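PDB 3LAS: putative carbonic anhydrase from Streptococcus mutans, which catalyses the reversible hydration of carbon dioxide to hydrogencarbonate as a zinc-dependent carbonic anhydrase of the beta class. Local coordinates for the interface of chains A and B. Sequence-based numbering; all coordinates share one arbitrary frame. Chains: chain A/B, Putative carbonic anhydrase.

Contact 1: the interface of chains A and B. Residues chain A 47-48, 50, 155, 160; chain B 12-13, 16.
The N-terminal helix of one subunit, residues 5-20 of chain B, lies against the short helix 45-49 of chain A, and B:Tyr16 meets A:Pro47 and A:Ala48 where the two come together. B:Tyr16 supplies most of the chain B surface hidden in this patch. CG of B:Tyr16 is anti to the backbone N (chi1 -175°), which carries the ring away from its own helix and along the pyrrolidine of A:Pro47, the two side chains pointing the same way. CB of A:Pro47 touches CE1 of the ring at 3.7 Å. One face of the ring is covered by CA of A:Ala48, which sits 3.7 Å above the plane and offset toward the rim. At the ring edge, in plane, lie the carbonyl O of A:Gly160 and the hydroxyl OH of A:Tyr155, the latter 3.6 Å from CE2 of B:Tyr16. The two tyrosine side chains cross at about a right angle, and their hydroxyls are joined through water 1, which is 2.8 Å from OH of A:Tyr155 and 2.9 Å from OH of B:Tyr16. One turn back on the helix, B:Asn13 points its amide into the groove between A:Ala48 and A:Gly160. As modelled, its OD1 faces both carbonyl oxygens, an acceptor against two acceptors, so the amide is doubtful in this orientation. Turned over, ND2 would take that place and could donate to both backbone groups. One residue earlier, the methyl CB of B:Ala12 rests on CA of A:Gly50 at 3.9 Å. Face, edge and bridging water together fix the tyrosine ring against the partner. The patch, repeated with the chains exchanged, holds the N-terminal helix of each subunit on the body of the other and so helps to join the beta-class dimer.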
loop_
_atom_site.group_PDB
_atom_site.type_symbol
_atom_site.label_atom_id
_atom_site.label_comp_id
_atom_site.label_asym_id
_atom_site.label_seq_id
_atom_site.Cartn_x
_atom_site.Cartn_y
_atom_site.Cartn_z
ATOM N N PRO A 47 6.807 -10.418 -7.372
ATOM C CA PRO A 47 7.880 -11.412 -7.641
ATOM C C PRO A 47 8.526 -11.883 -6.332
ATOM O O PRO A 47 8.939 -13.047 -6.248
ATOM C CB PRO A 47 8.848 -10.666 -8.566
ATOM C CG PRO A 47 8.595 -9.240 -8.305
ATOM C CD PRO A 47 7.083 -9.135 -8.048
ATOM N N ALA A 48 8.600 -11.033 -5.319
ATOM C CA ALA A 48 9.215 -11.497 -4.078
ATOM C C ALA A 48 8.500 -12.648 -3.391
ATOM O O ALA A 48 9.118 -13.498 -2.783
ATOM C CB ALA A 48 9.307 -10.314 -3.097
ATOM N N GLY A 50 6.106 -14.557 -5.187
ATOM C CA GLY A 50 5.566 -15.487 -6.205
ATOM C C GLY A 50 4.111 -15.263 -6.536
ATOM O O GLY A 50 3.412 -16.249 -6.891
ATOM N N TYR A 155 11.849 -8.660 4.717
ATOM C CA TYR A 155 12.433 -8.683 3.373
ATOM C C TYR A 155 13.815 -7.989 3.417
ATOM O O TYR A 155 13.931 -6.839 3.905
ATOM C CB TYR A 155 11.486 -7.887 2.442
ATOM C CG TYR A 155 12.015 -7.768 1.022
ATOM C CD1 TYR A 155 12.528 -6.518 0.581
ATOM C CD2 TYR A 155 12.033 -8.855 0.137
ATOM C CE1 TYR A 155 12.989 -6.399 -0.751
ATOM C CE2 TYR A 155 12.507 -8.726 -1.138
ATOM C CZ TYR A 155 12.972 -7.533 -1.581
ATOM O OH TYR A 155 13.466 -7.465 -2.867
ATOM N N GLY A 160 16.788 -9.864 -1.712
ATOM C CA GLY A 160 15.485 -10.363 -2.164
ATOM C C GLY A 160 14.887 -11.365 -1.200
ATOM O O GLY A 160 13.759 -11.782 -1.414
ATOM N N ALA B 12 8.237 -19.898 -2.602
ATOM C CA ALA B 12 8.363 -19.222 -3.873
ATOM C C ALA B 12 9.475 -18.154 -3.864
ATOM O O ALA B 12 10.073 -17.820 -4.892
ATOM C CB ALA B 12 7.032 -18.529 -4.236
ATOM N N ASN B 13 9.733 -17.604 -2.674
ATOM C CA ASN B 13 10.781 -16.611 -2.572
ATOM C C ASN B 13 12.170 -17.097 -2.872
ATOM O O ASN B 13 13.006 -16.300 -3.321
ATOM C CB ASN B 13 10.688 -15.981 -1.147
ATOM C CG ASN B 13 11.788 -14.958 -0.898
ATOM O OD1 ASN B 13 11.679 -13.811 -1.474
ATOM N ND2 ASN B 13 12.774 -15.239 -0.131
ATOM N N TYR B 16 13.145 -16.136 -6.259
ATOM C CA TYR B 16 13.362 -14.686 -6.402
ATOM C C TYR B 16 14.723 -14.290 -5.827
ATOM O O TYR B 16 15.424 -13.482 -6.449
ATOM C CB TYR B 16 12.256 -13.896 -5.641
ATOM C CG TYR B 16 12.424 -12.430 -5.902
ATOM C CD1 TYR B 16 12.208 -11.922 -7.178
ATOM C CD2 TYR B 16 12.842 -11.504 -4.884
ATOM C CE1 TYR B 16 12.379 -10.525 -7.469
ATOM C CE2 TYR B 16 12.973 -10.168 -5.158
ATOM C CZ TYR B 16 12.724 -9.651 -6.452
ATOM O OH TYR B 16 12.838 -8.327 -6.704
HETATM O O HOH W 1 11.302 -7.023 -4.634
#

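Contact 2: the interface of chains A and B. Residues chain A 40-42, 93-95, 98; chain B 24-27.
A:Arg42 and B:Leu25 run antiparallel alongside each other, and the flat guanidinium then passes beneath the backbone of B:Leu27. CG of A:Arg42 is anti to the carbonyl carbon (chi1 -56°), which lays CG and CD along B:Leu25, with CD 3.6 Å from its CB; the bend at chi3 then turns the guanidinium between two acidic residues of its own subunit. CA of B:Leu27 lies 4.0 Å above the centre of one guanidinium face. The bonds leave from the rim. NE and NH2 take A:Asp40 side-on, one nitrogen to each carboxylate oxygen, with NE 2.9 Å from OD1 on the syn lone pair. The same OD1 also accepts from the backbone N of A:Arg42, which comes from above the carboxylate plane. At the other end NH1 and NH2 share A:Asp93: NH1 makes a nearly straight bond to OD2 (2.8 Å, 175° at H), while NH2 donates to the backbone O from above the carbonyl plane. NH1 also crosses the interface to the carbonyl O of B:Leu25 at 2.9 Å. Five hydrogen bonds from the guanidinium hold it against rotation. B:Leu27 lies aslant over this network, its CD2 3.4 Å from OD2 of A:Asp40 and its CD1 directed toward A:Asp93 and the methyl CG2 of A:Thr98. B:His24 brings the NE2 edge of its ring to OD2 of A:Asp93, a weak bond at 3.4 Å. Water 2 links N and OG of A:Ser41 to the carbonyl O of B:Leu27. A:Asp40 and A:Arg42 form the Asp-Arg dyad of the beta-class CXDXR motif, and here the carboxylate is turned to arginine. The dyad lies just after strand 33-38, which ends in the zinc ligand A:Cys38, while A:Asp93 and the ligand A:Cys94 follow strand 85-91. The chain B segment 24-27, beyond helix 5-20, packs beside the partner's zinc site and probably forms part of its wall.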
loop_
_atom_site.group_PDB
_atom_site.type_symbol
_atom_site.label_atom_id
_atom_site.label_comp_id
_atom_site.label_asym_id
_atom_site.label_seq_id
_atom_site.Cartn_x
_atom_site.Cartn_y
_atom_site.Cartn_z
ATOM N N ASP A 40 8.357 0.997 0.318
ATOM C CA ASP A 40 9.690 1.034 -0.236
ATOM C C ASP A 40 9.772 0.643 -1.701
ATOM O O ASP A 40 9.290 -0.395 -2.126
ATOM C CB ASP A 40 10.606 0.117 0.579
ATOM C CG ASP A 40 12.041 0.385 0.254
ATOM O OD1 ASP A 40 12.595 -0.293 -0.664
ATOM O OD2 ASP A 40 12.649 1.179 0.984
ATOM N N SER A 41 10.429 1.528 -2.444
ATOM C CA SER A 41 10.556 1.380 -3.928
ATOM C C SER A 41 11.329 0.152 -4.339
ATOM O O SER A 41 11.257 -0.279 -5.513
ATOM C CB SER A 41 11.233 2.609 -4.507
ATOM O OG SER A 41 12.605 2.711 -4.046
ATOM N N ARG A 42 12.113 -0.445 -3.416
ATOM C CA ARG A 42 12.979 -1.600 -3.751
ATOM C C ARG A 42 12.305 -2.908 -3.426
ATOM O O ARG A 42 12.955 -3.961 -3.489
ATOM C CB ARG A 42 14.283 -1.499 -2.991
ATOM C CG ARG A 42 15.021 -0.139 -3.260
ATOM C CD ARG A 42 16.082 0.147 -2.217
ATOM N NE ARG A 42 15.442 0.340 -0.913
ATOM C CZ ARG A 42 16.130 0.561 0.201
ATOM N NH1 ARG A 42 17.487 0.660 0.172
ATOM N NH2 ARG A 42 15.521 0.569 1.368
ATOM N N ASP A 93 16.925 -1.743 5.894
ATOM C CA ASP A 93 17.198 -0.420 5.393
ATOM C C ASP A 93 15.896 0.361 5.172
ATOM O O ASP A 93 15.722 1.060 4.172
ATOM C CB ASP A 93 18.058 -0.437 4.132
ATOM C CG ASP A 93 18.640 0.928 3.786
ATOM O OD1 ASP A 93 18.971 1.727 4.713
ATOM O OD2 ASP A 93 18.825 1.243 2.597
ATOM N N CYS A 94 14.987 0.315 6.121
ATOM C CA CYS A 94 13.709 1.028 6.015
ATOM C C CYS A 94 13.864 2.473 6.450
ATOM O O CYS A 94 14.597 2.823 7.414
ATOM C CB CYS A 94 12.699 0.335 6.868
ATOM S SG CYS A 94 10.989 1.037 6.788
ATOM N N GLY A 95 13.166 3.355 5.731
ATOM C CA GLY A 95 13.128 4.753 6.060
ATOM C C GLY A 95 12.668 4.992 7.486
ATOM O O GLY A 95 13.074 5.993 8.124
ATOM N N THR A 98 15.373 5.754 10.046
ATOM C CA THR A 98 16.271 6.895 9.777
ATOM C C THR A 98 15.952 8.172 10.446
ATOM O O THR A 98 16.648 9.158 10.243
ATOM C CB THR A 98 16.351 7.148 8.260
ATOM O OG1 THR A 98 15.130 7.701 7.756
ATOM C CG2 THR A 98 16.728 5.846 7.489
ATOM N N HIS B 24 22.402 -3.514 -3.968
ATOM C CA HIS B 24 21.810 -2.426 -3.166
ATOM C C HIS B 24 21.357 -1.328 -4.067
ATOM O O HIS B 24 22.115 -0.846 -4.955
ATOM C CB HIS B 24 22.912 -1.894 -2.202
ATOM C CG HIS B 24 22.342 -0.951 -1.200
ATOM N ND1 HIS B 24 22.492 0.438 -1.207
ATOM C CD2 HIS B 24 21.385 -1.197 -0.278
ATOM C CE1 HIS B 24 21.778 0.954 -0.229
ATOM N NE2 HIS B 24 21.074 -0.010 0.333
ATOM N N LEU B 25 20.199 -0.800 -3.753
ATOM C CA LEU B 25 19.654 0.378 -4.397
ATOM C C LEU B 25 19.458 1.450 -3.340
ATOM O O LEU B 25 19.218 1.123 -2.171
ATOM C CB LEU B 25 18.331 0.055 -5.059
ATOM C CG LEU B 25 18.485 -0.866 -6.311
ATOM C CD1 LEU B 25 17.141 -1.321 -6.765
ATOM C CD2 LEU B 25 19.179 -0.071 -7.410
ATOM N N PRO B 26 19.405 2.750 -3.720
ATOM C CA PRO B 26 19.141 3.834 -2.766
ATOM C C PRO B 26 17.779 3.762 -2.137
ATOM O O PRO B 26 16.790 3.349 -2.761
ATOM C CB PRO B 26 19.242 5.105 -3.673
ATOM C CG PRO B 26 19.872 4.707 -4.918
ATOM C CD PRO B 26 19.605 3.182 -5.137
ATOM N N LEU B 27 17.609 4.272 -0.932
ATOM C CA LEU B 27 16.318 4.507 -0.324
ATOM C C LEU B 27 15.440 5.485 -1.096
ATOM O O LEU B 27 14.200 5.378 -1.129
ATOM C CB LEU B 27 16.509 5.052 1.147
ATOM C CG LEU B 27 16.021 4.042 2.197
ATOM C CD1 LEU B 27 16.459 4.475 3.581
ATOM C CD2 LEU B 27 14.525 3.716 2.216
HETATM O O HOH W 2 12.524 3.339 -1.322
#

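The C-alpha centres of contact 1 and contact 2 are about 17 Å apart, and no residue belongs to both. They are nevertheless two stations along one N-terminal arm of chain B: helix 5-20 supplies contact 1, and the extended segment that follows it reaches contact 2. On chain A the receiving pieces are also close in sequence, since the dyad segment of contact 2 lies a few residues before helix 45-49 of contact 1. The arm thus runs from the dimer contact to the surroundings of the partner's zinc site, and may couple the two; the two-fold axis gives each subunit the same embrace in return.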